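Local atomic coordinates of N(2),N(2)-dimethylguanosine tRNA methyltransferase (Pyrococcus horikoshii, PDB entry 2DUL), a protein that probably dimethylates the N2 atom of guanine 26 in a number of tRNAs, with S-adenosyl-L-methionine as the methyl donor. Residues 194-206 and 272-284. Numbering follows the deposited sequence.
Sequences EVGTRILVGVIAR and AYGPVWLGPLKDE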
loop_
_atom_site.group_PDB
_atom_site.type_symbol
_atom_site.label_atom_id
_atom_site.label_comp_id
_atom_site.label_asym_id
_atom_site.label_seq_id
_atom_site.Cartn_x
_atom_site.Cartn_y
_atom_site.Cartn_z
ATOM N N GLU A 194 9.001 4.595 -6.429
ATOM C CA GLU A 194 7.806 4.422 -7.243
ATOM C C GLU A 194 7.816 3.101 -8.004
ATOM O O GLU A 194 6.787 2.430 -8.085
ATOM C CB GLU A 194 7.614 5.573 -8.235
ATOM C CG GLU A 194 6.262 5.450 -8.956
ATOM C CD GLU A 194 5.940 6.603 -9.879
ATOM O OE1 GLU A 194 6.452 7.719 -9.655
ATOM O OE2 GLU A 194 5.140 6.398 -10.820
ATOM N N VAL A 195 8.961 2.731 -8.574
ATOM C CA VAL A 195 9.044 1.472 -9.319
ATOM C C VAL A 195 8.704 0.306 -8.390
ATOM O O VAL A 195 7.956 -0.607 -8.764
ATOM C CB VAL A 195 10.450 1.276 -9.937
ATOM C CG1 VAL A 195 10.570 -0.117 -10.557
ATOM C CG2 VAL A 195 10.690 2.336 -11.003
ATOM N N GLY A 196 9.239 0.349 -7.172
ATOM C CA GLY A 196 8.953 -0.696 -6.205
ATOM C C GLY A 196 7.464 -0.756 -5.912
ATOM O O GLY A 196 6.886 -1.842 -5.767
ATOM N N THR A 197 6.837 0.415 -5.829
ATOM C CA THR A 197 5.410 0.498 -5.556
ATOM C C THR A 197 4.627 -0.082 -6.739
ATOM O O THR A 197 3.646 -0.799 -6.548
ATOM C CB THR A 197 4.969 1.966 -5.303
ATOM O OG1 THR A 197 5.606 2.458 -4.118
ATOM C CG2 THR A 197 3.469 2.055 -5.118
ATOM N N ARG A 198 5.071 0.219 -7.957
ATOM C CA ARG A 198 4.400 -0.295 -9.149
ATOM C C ARG A 198 4.656 -1.787 -9.327
ATOM O O ARG A 198 3.832 -2.490 -9.908
ATOM C CB ARG A 198 4.841 0.485 -10.393
ATOM C CG ARG A 198 4.230 1.873 -10.443
ATOM C CD ARG A 198 4.709 2.692 -11.629
ATOM N NE ARG A 198 4.123 4.030 -11.570
ATOM C CZ ARG A 198 2.880 4.324 -11.939
ATOM N NH1 ARG A 198 2.440 5.571 -11.829
ATOM N NH2 ARG A 198 2.083 3.382 -12.440
ATOM N N ILE A 199 5.794 -2.271 -8.829
ATOM C CA ILE A 199 6.099 -3.697 -8.901
ATOM C C ILE A 199 5.125 -4.428 -7.973
ATOM O O ILE A 199 4.579 -5.475 -8.325
ATOM C CB ILE A 199 7.562 -4.010 -8.462
ATOM C CG1 ILE A 199 8.534 -3.608 -9.577
ATOM C CG2 ILE A 199 7.718 -5.514 -8.172
ATOM C CD1 ILE A 199 10.005 -3.669 -9.176
ATOM N N LEU A 200 4.888 -3.861 -6.794
ATOM C CA LEU A 200 3.968 -4.467 -5.833
ATOM C C LEU A 200 2.557 -4.546 -6.423
ATOM O O LEU A 200 1.902 -5.583 -6.355
ATOM C CB LEU A 200 3.917 -3.639 -4.548
ATOM C CG LEU A 200 3.699 -4.341 -3.202
ATOM C CD1 LEU A 200 3.133 -3.325 -2.213
ATOM C CD2 LEU A 200 2.768 -5.523 -3.342
ATOM N N VAL A 201 2.077 -3.441 -6.984
ATOM C CA VAL A 201 0.739 -3.442 -7.570
ATOM C C VAL A 201 0.693 -4.456 -8.706
ATOM O O VAL A 201 -0.266 -5.218 -8.837
ATOM C CB VAL A 201 0.362 -2.051 -8.123
ATOM C CG1 VAL A 201 -0.998 -2.116 -8.821
ATOM C CG2 VAL A 201 0.331 -1.030 -6.976
ATOM N N GLY A 202 1.750 -4.461 -9.513
ATOM C CA GLY A 202 1.831 -5.373 -10.636
ATOM C C GLY A 202 1.787 -6.850 -10.280
ATOM O O GLY A 202 1.188 -7.642 -11.009
ATOM N N VAL A 203 2.407 -7.236 -9.170
ATOM C CA VAL A 203 2.402 -8.646 -8.784
ATOM C C VAL A 203 1.020 -9.067 -8.275
ATOM O O VAL A 203 0.584 -10.200 -8.492
ATOM C CB VAL A 203 3.490 -8.952 -7.711
ATOM C CG1 VAL A 203 3.058 -8.438 -6.348
ATOM C CG2 VAL A 203 3.772 -10.464 -7.679
ATOM N N ILE A 204 0.325 -8.147 -7.613
ATOM C CA ILE A 204 -1.018 -8.429 -7.121
ATOM C C ILE A 204 -1.918 -8.655 -8.341
ATOM O O ILE A 204 -2.708 -9.601 -8.375
ATOM C CB ILE A 204 -1.589 -7.247 -6.299
ATOM C CG1 ILE A 204 -0.763 -7.046 -5.026
ATOM C CG2 ILE A 204 -3.048 -7.525 -5.925
ATOM C CD1 ILE A 204 -1.139 -5.799 -4.248
ATOM N N ALA A 205 -1.774 -7.789 -9.340
ATOM C CA ALA A 205 -2.563 -7.895 -10.565
ATOM C C ALA A 205 -2.297 -9.217 -11.282
ATOM O O ALA A 205 -3.221 -9.872 -11.760
ATOM C CB ALA A 205 -2.245 -6.722 -11.497
ATOM N N ARG A 206 -1.029 -9.604 -11.365
ATOM C CA ARG A 206 -0.667 -10.845 -12.042
ATOM C C ARG A 206 -1.185 -12.080 -11.314
ATOM O O ARG A 206 -1.719 -12.978 -11.956
ATOM C CB ARG A 206 0.853 -10.930 -12.244
ATOM C CG ARG A 206 1.358 -10.020 -13.376
ATOM C CD ARG A 206 2.860 -10.140 -13.582
ATOM N NE ARG A 206 3.588 -9.530 -12.476
ATOM C CZ ARG A 206 4.827 -9.855 -12.122
ATOM N NH1 ARG A 206 5.485 -10.792 -12.789
ATOM N NH2 ARG A 206 5.402 -9.243 -11.097
ATOM N N ALA A 272 15.091 -3.891 -19.969
ATOM C CA ALA A 272 13.787 -3.481 -19.460
ATOM C C ALA A 272 13.656 -3.774 -17.970
ATOM O O ALA A 272 14.228 -4.743 -17.462
ATOM C CB ALA A 272 12.664 -4.199 -20.224
ATOM N N TYR A 273 12.899 -2.928 -17.278
ATOM C CA TYR A 273 12.642 -3.095 -15.853
ATOM C C TYR A 273 11.164 -3.410 -15.677
ATOM O O TYR A 273 10.313 -2.805 -16.333
ATOM C CB TYR A 273 12.987 -1.815 -15.101
ATOM C CG TYR A 273 14.456 -1.491 -15.138
ATOM C CD1 TYR A 273 15.342 -2.082 -14.236
ATOM C CD2 TYR A 273 14.969 -0.616 -16.096
ATOM C CE1 TYR A 273 16.705 -1.812 -14.285
ATOM C CE2 TYR A 273 16.334 -0.337 -16.154
ATOM C CZ TYR A 273 17.193 -0.942 -15.242
ATOM O OH TYR A 273 18.537 -0.664 -15.282
ATOM N N GLY A 274 10.861 -4.349 -14.787
ATOM C CA GLY A 274 9.477 -4.731 -14.560
ATOM C C GLY A 274 9.281 -6.238 -14.617
ATOM O O GLY A 274 10.239 -6.992 -14.459
ATOM N N PRO A 275 8.059 -6.713 -14.898
ATOM C CA PRO A 275 6.886 -5.878 -15.165
ATOM C C PRO A 275 6.412 -5.016 -13.997
ATOM O O PRO A 275 6.581 -5.371 -12.832
ATOM C CB PRO A 275 5.832 -6.895 -15.601
ATOM C CG PRO A 275 6.192 -8.110 -14.789
ATOM C CD PRO A 275 7.706 -8.143 -14.930
ATOM N N VAL A 276 5.844 -3.864 -14.331
ATOM C CA VAL A 276 5.298 -2.948 -13.342
ATOM C C VAL A 276 3.899 -2.542 -13.780
ATOM O O VAL A 276 3.529 -2.688 -14.948
ATOM C CB VAL A 276 6.129 -1.651 -13.210
ATOM C CG1 VAL A 276 7.540 -1.966 -12.725
ATOM C CG2 VAL A 276 6.166 -0.921 -14.557
ATOM N N TRP A 277 3.125 -2.042 -12.827
ATOM C CA TRP A 277 1.781 -1.551 -13.096
ATOM C C TRP A 277 1.999 -0.161 -13.693
ATOM O O TRP A 277 2.725 0.649 -13.114
ATOM C CB TRP A 277 1.010 -1.446 -11.775
ATOM C CG TRP A 277 -0.331 -0.807 -11.872
ATOM C CD1 TRP A 277 -0.672 0.450 -11.466
ATOM C CD2 TRP A 277 -1.538 -1.418 -12.345
ATOM N NE1 TRP A 277 -2.020 0.657 -11.645
ATOM C CE2 TRP A 277 -2.575 -0.473 -12.185
ATOM C CE3 TRP A 277 -1.843 -2.676 -12.883
ATOM C CZ2 TRP A 277 -3.901 -0.744 -12.544
ATOM C CZ3 TRP A 277 -3.167 -2.946 -13.242
ATOM C CH2 TRP A 277 -4.175 -1.982 -13.068
ATOM N N LEU A 278 1.412 0.103 -14.860
ATOM C CA LEU A 278 1.544 1.416 -15.496
ATOM C C LEU A 278 0.223 2.179 -15.418
ATOM O O LEU A 278 0.065 3.236 -16.032
ATOM C CB LEU A 278 1.966 1.280 -16.967
ATOM C CG LEU A 278 3.379 0.759 -17.248
ATOM C CD1 LEU A 278 3.637 0.737 -18.747
ATOM C CD2 LEU A 278 4.395 1.664 -16.555
ATOM N N GLY A 279 -0.722 1.636 -14.659
ATOM C CA GLY A 279 -2.003 2.299 -14.507
ATOM C C GLY A 279 -1.967 3.305 -13.372
ATOM O O GLY A 279 -0.888 3.654 -12.886
ATOM N N PRO A 280 -3.133 3.798 -12.926
ATOM C CA PRO A 280 -3.232 4.776 -11.836
ATOM C C PRO A 280 -2.722 4.209 -10.512
ATOM O O PRO A 280 -2.847 3.012 -10.256
ATOM C CB PRO A 280 -4.733 5.065 -11.760
ATOM C CG PRO A 280 -5.234 4.736 -13.149
ATOM C CD PRO A 280 -4.461 3.493 -13.486
ATOM N N LEU A 281 -2.139 5.064 -9.675
ATOM C CA LEU A 281 -1.683 4.617 -8.365
ATOM C C LEU A 281 -2.666 5.131 -7.318
ATOM O O LEU A 281 -2.463 4.963 -6.120
ATOM C CB LEU A 281 -0.263 5.115 -8.060
ATOM C CG LEU A 281 0.853 4.322 -8.756
ATOM C CD1 LEU A 281 2.214 4.827 -8.282
ATOM C CD2 LEU A 281 0.709 2.828 -8.446
ATOM N N LYS A 282 -3.736 5.770 -7.785
ATOM C CA LYS A 282 -4.759 6.273 -6.879
ATOM C C LYS A 282 -6.089 6.488 -7.584
ATOM O O LYS A 282 -6.145 6.674 -8.800
ATOM C CB LYS A 282 -4.325 7.599 -6.238
ATOM C CG LYS A 282 -4.371 8.806 -7.180
ATOM C CD LYS A 282 -4.246 10.118 -6.402
ATOM C CE LYS A 282 -4.251 11.335 -7.329
ATOM N NZ LYS A 282 -4.133 12.610 -6.561
ATOM N N ASP A 283 -7.161 6.436 -6.804
ATOM C CA ASP A 283 -8.496 6.696 -7.309
ATOM C C ASP A 283 -8.734 8.126 -6.830
ATOM O O ASP A 283 -8.978 8.350 -5.645
ATOM C CB ASP A 283 -9.515 5.750 -6.672
ATOM C CG ASP A 283 -10.932 6.034 -7.126
ATOM O OD1 ASP A 283 -11.388 7.178 -6.940
ATOM O OD2 ASP A 283 -11.592 5.120 -7.665
ATOM N N GLU A 284 -8.623 9.086 -7.743
ATOM C CA GLU A 284 -8.804 10.503 -7.422
ATOM C C GLU A 284 -9.928 10.816 -6.443
ATOM O O GLU A 284 -9.703 11.469 -5.427
ATOM C CB GLU A 284 -9.046 11.314 -8.695
ATOM C CG GLU A 284 -7.821 11.543 -9.544
ATOM C CD GLU A 284 -8.119 12.434 -10.735
ATOM O OE1 GLU A 284 -8.617 13.560 -10.521
ATOM O OE2 GLU A 284 -7.854 12.007 -11.882
HETATM O O HOH W 1 -0.081 6.555 -13.000
HETATM O O HOH W 2 4.763 -6.507 -11.059
#
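Arg198 reaches from the helix to the end of strand 273-277 and the turn after it, where one nitrogen holds a carbonyl of each: NH2 donates to Trp277 O (2.9 Å) and to Gly279 O (3.0 Å), both near the guanidinium plane. Arginine suits the place, its flat group carrying donors for several acceptors at once; a water joins NH1 to the same Gly279 O. Along the helix, Glu194 OE2 takes both NE (2.7 Å) and NH1, a side-on salt bridge that fixes the rotation of the guanidinium, while Leu281 CD1 lies over one of its faces. Were Arg198 an alanine, the Trp277 and Gly279 carbonyls would probably lose this donor and Glu194 one of its two charged partners, Lys363 remaining. The backbones also meet, through Trp277 N and Arg198 O (3.0 Å); this carbonyl keeps its helical bond from Gly202 N on the opposite face of its plane.

Helix 192-209 crosses, at 86° between the local axes, an outermost strand of a small antiparallel sheet. Leu200 and Ile204, turned away, pack on strand 226-235 of the class I (Rossmann-like) methyltransferase sheet; Val201, Ala205 and Trp277 also meet its edge strand 213-223. Gly202 suits the close approach, since a CB would point at the strand.

Among apolar contacts, beta-branched Val201, with CG1 anti to its backbone N (chi1 176°), sets that methyl over the indole face of Trp277, 3.6 Å from the five-membered ring centroid, a CH-pi contact. Val276 CG1 meets Ile199 CG1 at 3.7 Å.

Separately, the Pro275 ring puts CG over the centre of the Arg206 guanidinium, whose NH1 and NH2 bond to the Leu183 and Tyr182 carbonyls.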